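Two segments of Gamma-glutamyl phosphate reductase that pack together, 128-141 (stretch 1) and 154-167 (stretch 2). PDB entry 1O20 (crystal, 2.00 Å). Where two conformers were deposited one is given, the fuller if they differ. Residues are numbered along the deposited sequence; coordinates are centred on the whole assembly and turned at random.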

# COMPACT_ATOMS: atom_id res chain seq x y z
N PRO A 128 -3.12 -4.11 18.13
CA PRO A 128 -2.81 -2.69 17.93
C PRO A 128 -1.81 -2.54 16.82
O PRO A 128 -0.83 -3.31 16.77
N ILE A 129 -2.08 -1.60 15.93
CA ILE A 129 -1.23 -1.29 14.81
C ILE A 129 -0.55 0.05 15.01
O ILE A 129 -1.22 1.03 15.29
N GLY A 130 0.77 0.06 14.86
CA GLY A 130 1.53 1.29 14.72
C GLY A 130 1.68 1.75 13.27
O GLY A 130 2.19 1.01 12.43
N ILE A 131 1.26 2.97 12.99
CA ILE A 131 1.46 3.56 11.68
C ILE A 131 2.50 4.67 11.79
O ILE A 131 2.33 5.64 12.53
N ILE A 132 3.58 4.53 11.02
CA ILE A 132 4.65 5.50 11.00
C ILE A 132 4.67 6.10 9.61
O ILE A 132 4.94 5.41 8.64
N TYR A 133 4.32 7.37 9.54
CA TYR A 133 4.07 8.01 8.26
C TYR A 133 4.60 9.42 8.29
O TYR A 133 5.11 9.90 9.30
N GLU A 134 4.57 10.06 7.13
CA GLU A 134 5.17 11.40 6.97
C GLU A 134 4.03 12.40 6.94
O GLU A 134 3.23 12.46 7.90
N SER A 135 3.90 13.11 5.83
CA SER A 135 3.21 14.38 5.79
C SER A 135 1.76 14.40 5.24
O SER A 135 1.13 15.46 5.31
N ARG A 136 1.24 13.33 4.64
CA ARG A 136 -0.13 13.42 4.06
C ARG A 136 -1.17 13.22 5.16
O ARG A 136 -1.33 12.10 5.65
N PRO A 137 -1.88 14.27 5.58
CA PRO A 137 -2.79 14.13 6.71
C PRO A 137 -3.97 13.17 6.48
O PRO A 137 -4.46 12.62 7.45
N ASN A 138 -4.43 12.98 5.25
CA ASN A 138 -5.48 11.99 4.97
C ASN A 138 -5.15 10.58 5.47
O ASN A 138 -6.05 9.82 5.80
N VAL A 139 -3.86 10.26 5.52
CA VAL A 139 -3.39 8.96 5.93
C VAL A 139 -3.86 8.70 7.33
O VAL A 139 -4.19 7.57 7.67
N THR A 140 -3.93 9.76 8.12
CA THR A 140 -4.42 9.71 9.48
C THR A 140 -5.81 9.07 9.59
O THR A 140 -6.04 8.20 10.41
N VAL A 141 -6.74 9.54 8.79
CA VAL A 141 -8.06 8.95 8.72
C VAL A 141 -8.09 7.57 8.05
O VAL A 141 -8.68 6.62 8.60
N ILE A 154 -5.05 1.67 17.06
CA ILE A 154 -3.99 2.32 16.31
C ILE A 154 -3.21 3.39 17.06
O ILE A 154 -3.76 4.28 17.76
N LEU A 155 -1.91 3.31 16.88
CA LEU A 155 -0.97 4.29 17.38
C LEU A 155 -0.35 5.00 16.18
O LEU A 155 0.32 4.42 15.40
N LEU A 156 -0.62 6.28 16.08
CA LEU A 156 -0.24 7.10 14.94
C LEU A 156 0.99 7.93 15.27
O LEU A 156 1.02 8.62 16.30
N ARG A 157 1.98 7.84 14.42
CA ARG A 157 3.11 8.78 14.39
C ARG A 157 3.33 9.32 12.96
O ARG A 157 3.86 8.65 12.07
N GLY A 158 2.83 10.52 12.71
CA GLY A 158 3.07 11.16 11.43
C GLY A 158 4.27 12.13 11.44
O GLY A 158 4.98 12.27 12.42
N GLY A 159 4.41 12.87 10.36
CA GLY A 159 5.55 13.76 10.15
C GLY A 159 5.42 15.06 10.90
O GLY A 159 4.32 15.53 11.20
N SER A 160 6.55 15.68 11.18
CA SER A 160 6.54 16.92 11.89
C SER A 160 5.90 18.03 11.01
O SER A 160 5.36 19.00 11.52
N ASP A 161 5.92 17.84 9.70
CA ASP A 161 5.32 18.84 8.79
C ASP A 161 3.78 18.98 8.92
O ASP A 161 3.25 20.07 8.78
N ALA A 162 3.11 17.86 9.25
CA ALA A 162 1.66 17.71 9.30
C ALA A 162 1.14 17.69 10.73
O ALA A 162 -0.03 17.41 10.95
N LEU A 163 2.01 17.99 11.69
CA LEU A 163 1.69 17.85 13.10
C LEU A 163 0.44 18.60 13.54
O LEU A 163 -0.37 18.07 14.28
N ASN A 164 0.29 19.85 13.13
CA ASN A 164 -0.91 20.58 13.55
C ASN A 164 -2.17 19.97 12.93
O ASN A 164 -3.18 19.80 13.62
N SER A 165 -2.09 19.63 11.65
CA SER A 165 -3.20 19.03 10.93
C SER A 165 -3.60 17.73 11.61
O SER A 165 -4.79 17.47 11.86
N ASN A 166 -2.61 16.90 11.91
CA ASN A 166 -2.89 15.59 12.46
C ASN A 166 -3.45 15.66 13.86
O ASN A 166 -4.32 14.86 14.21
N LYS A 167 -3.00 16.62 14.64
CA LYS A 167 -3.60 16.81 15.95
C LYS A 167 -5.08 17.10 15.85
O LYS A 167 -5.86 16.54 16.59

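Packing of side chains between residues 128-141 and 154-167 of Gamma-glutamyl phosphate reductase. Strands 129-132 and 154-157 run parallel, their axes 4.7 Å apart at closest approach, and backbone hydrogen bonds such as Leu-155 N to Ile-129 O (2.9 Å) and Tyr-133 N to Arg-157 O (2.9 Å) hold the register that sets neighbouring side chains beside each other.

Ile-129, Ile-131, Ile-154 and Leu-156 share one face of the sheet. Ile-131 (chi1 m, chi2 m) touches two residues of the partner strand, with its CG1 3.6 Å from CD1 of Ile-154 (t, t) and its CB 4.2 Å from CD2 of Leu-156 (m, t). The same Leu-156 CD2 meets CE2 of Tyr-133 at 3.9 Å, while Leu-156 CD1 lies 4.2 Å from CG2 of Thr-140, so this leucine joins the strand pair to the helix of the first stretch. On the other face are Ile-132 (m, t), Leu-155 (t, p) and Arg-157; CG2 of Ile-132 packs 4.0 Å from CD of Arg-157. Farther along, Pro-137 points toward the second stretch, its CG 4.4 Å from CB of Ala-162 and 4.1 Å from CB of Ser-165. Ala-162, at the N-cap position, also brings its CB to 3.4 Å from O of Ser-135.

The CA-to-CB bond of Tyr-133 points sideways, but chi1 p (59°) brings the ring nearer the second stretch. Gly-158 CA sits over the ring face, 3.5 Å from the centroid and 6° off the normal, in a CH-pi contact. The fit depends on glycine: an ideal CB on Gly-158 would lie 2.9 Å from CE1 of Tyr-133 and 2.8 Å from ND2 of Asn-166, both clashes. At Gly-159, an ideal CB would clash with C of Glu-134 at 2.9 Å.

A short buried chain of hydrogen bonds runs from Tyr-133 OH to Thr-140 OG1 (2.7 Å) and from Thr-140 OG1 to Asn-166 OD1 (2.7 Å). Thr-140 (m) therefore both accepts and donates through one hydroxyl, tying the tyrosine to the helix of the second stretch. Asn-166 (m) also places OD1 3.6 Å from CB of Pro-137.

Arg-157 (chi1 t, chi2 -92°) extends along the Ile-132 side of the sheet, placing NH1 3.2 Å from O of Tyr-133. One water donates to OE1 of Glu-134 (2.6 Å) and accepts a weak hydrogen bond from NH1 of Arg-157 (3.5 Å). It thus bridges the two side chains, although the CA-to-CB bond of Glu-134 points away from the second stretch.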

# COMPACT_ATOMS: atom_id res chain seq x y z
CB PRO A 128 -2.26 -2.25 19.28
CG PRO A 128 -2.78 -3.26 20.21
CD PRO A 128 -2.71 -4.55 19.46
CB ILE A 129 -2.08 -1.23 13.52
CG1 ILE A 129 -2.79 -2.57 13.28
CG2 ILE A 129 -1.21 -0.92 12.36
CD1 ILE A 129 -3.80 -2.52 12.18
CB ILE A 131 0.13 4.12 11.10
CG1 ILE A 131 -0.96 3.05 11.10
CG2 ILE A 131 0.34 4.61 9.71
CD1 ILE A 131 -0.78 1.95 10.03
CB ILE A 132 5.99 4.87 11.35
CG1 ILE A 132 5.90 4.23 12.75
CG2 ILE A 132 7.08 5.95 11.33
CD1 ILE A 132 6.77 3.05 12.94
CB TYR A 133 2.57 7.96 7.89
CG TYR A 133 1.60 8.62 8.87
CD1 TYR A 133 0.91 9.77 8.52
CD2 TYR A 133 1.31 8.06 10.11
CE1 TYR A 133 -0.02 10.38 9.38
CE2 TYR A 133 0.40 8.69 11.00
CZ TYR A 133 -0.26 9.83 10.62
OH TYR A 133 -1.18 10.44 11.44
CB GLU A 134 6.03 11.53 5.68
CG GLU A 134 6.88 10.36 5.26
CD GLU A 134 8.32 10.48 5.67
OE1 GLU A 134 8.57 10.95 6.80
OE2 GLU A 134 9.19 10.05 4.87
CB SER A 135 4.03 15.33 4.91
OG SER A 135 3.57 15.25 3.54
CB ARG A 136 -0.38 12.38 2.96
CG ARG A 136 0.77 11.99 2.03
CD ARG A 136 0.43 10.99 0.90
NE ARG A 136 1.53 10.90 -0.08
CZ ARG A 136 1.52 11.39 -1.32
NH1 ARG A 136 0.46 12.04 -1.79
NH2 ARG A 136 2.59 11.23 -2.09
CB PRO A 137 -3.29 15.57 6.97
CG PRO A 137 -2.37 16.44 6.17
CD PRO A 137 -1.90 15.63 5.05
CB ASN A 138 -5.80 11.90 3.48
CG ASN A 138 -4.56 11.55 2.64
OD1 ASN A 138 -3.58 12.31 2.63
ND2 ASN A 138 -4.59 10.39 1.96
CB VAL A 139 -1.86 8.87 5.82
CG1 VAL A 139 -1.29 7.66 6.56
CG2 VAL A 139 -1.44 8.87 4.31
CB THR A 140 -4.43 11.14 10.05
OG1 THR A 140 -3.08 11.65 10.04
CG2 THR A 140 -4.88 11.19 11.51
CB VAL A 141 -9.03 9.90 8.02
CG1 VAL A 141 -10.38 9.20 7.73
CG2 VAL A 141 -9.23 11.15 8.89
CB ILE A 154 -4.58 2.85 14.98
CG1 ILE A 154 -3.49 3.30 14.01
CG2 ILE A 154 -5.50 4.00 15.24
CD1 ILE A 154 -4.10 3.73 12.67
CB LEU A 155 0.11 3.59 18.19
CG LEU A 155 1.14 4.52 18.81
CD1 LEU A 155 0.49 5.56 19.73
CD2 LEU A 155 2.16 3.74 19.59
CB LEU A 156 -1.40 8.06 14.60
CG LEU A 156 -2.69 7.36 14.17
CD1 LEU A 156 -3.85 8.25 14.40
CD2 LEU A 156 -2.61 6.93 12.71
CB ARG A 157 4.36 8.12 14.99
CG ARG A 157 5.57 9.03 15.13
CD ARG A 157 6.45 8.96 13.89
NE ARG A 157 7.43 10.01 13.80
CZ ARG A 157 7.87 10.50 12.66
NH1 ARG A 157 7.41 10.07 11.47
NH2 ARG A 157 8.75 11.46 12.71
CB SER A 160 7.98 17.26 12.34
OG SER A 160 8.73 17.85 11.30
CB ASP A 161 5.69 18.51 7.35
CG ASP A 161 7.16 18.77 7.06
OD1 ASP A 161 7.90 19.32 7.95
OD2 ASP A 161 7.67 18.48 5.95
CB ALA A 162 1.24 16.39 8.61
CB LEU A 163 2.87 18.32 13.96
CG LEU A 163 2.62 18.25 15.47
CD1 LEU A 163 2.38 16.80 15.89
CD2 LEU A 163 3.80 18.85 16.19
CB ASN A 164 -0.81 22.07 13.22
CG ASN A 164 0.41 22.73 13.87
OD1 ASN A 164 0.35 23.12 15.00
ND2 ASN A 164 1.52 22.81 13.15
CB SER A 165 -2.80 18.77 9.47
OG SER A 165 -2.53 19.99 8.78
CB ASN A 166 -1.67 14.69 12.39
CG ASN A 166 -1.33 14.26 10.96
OD1 ASN A 166 -2.21 14.23 10.09
ND2 ASN A 166 -0.08 13.92 10.73
CB LYS A 167 -2.99 17.97 16.70
CG LYS A 167 -1.74 17.66 17.44
CD LYS A 167 -1.37 18.85 18.34
CE LYS A 167 0.09 19.20 18.24
NZ LYS A 167 0.35 20.48 18.98
O HOH W 1 8.41 12.31 8.99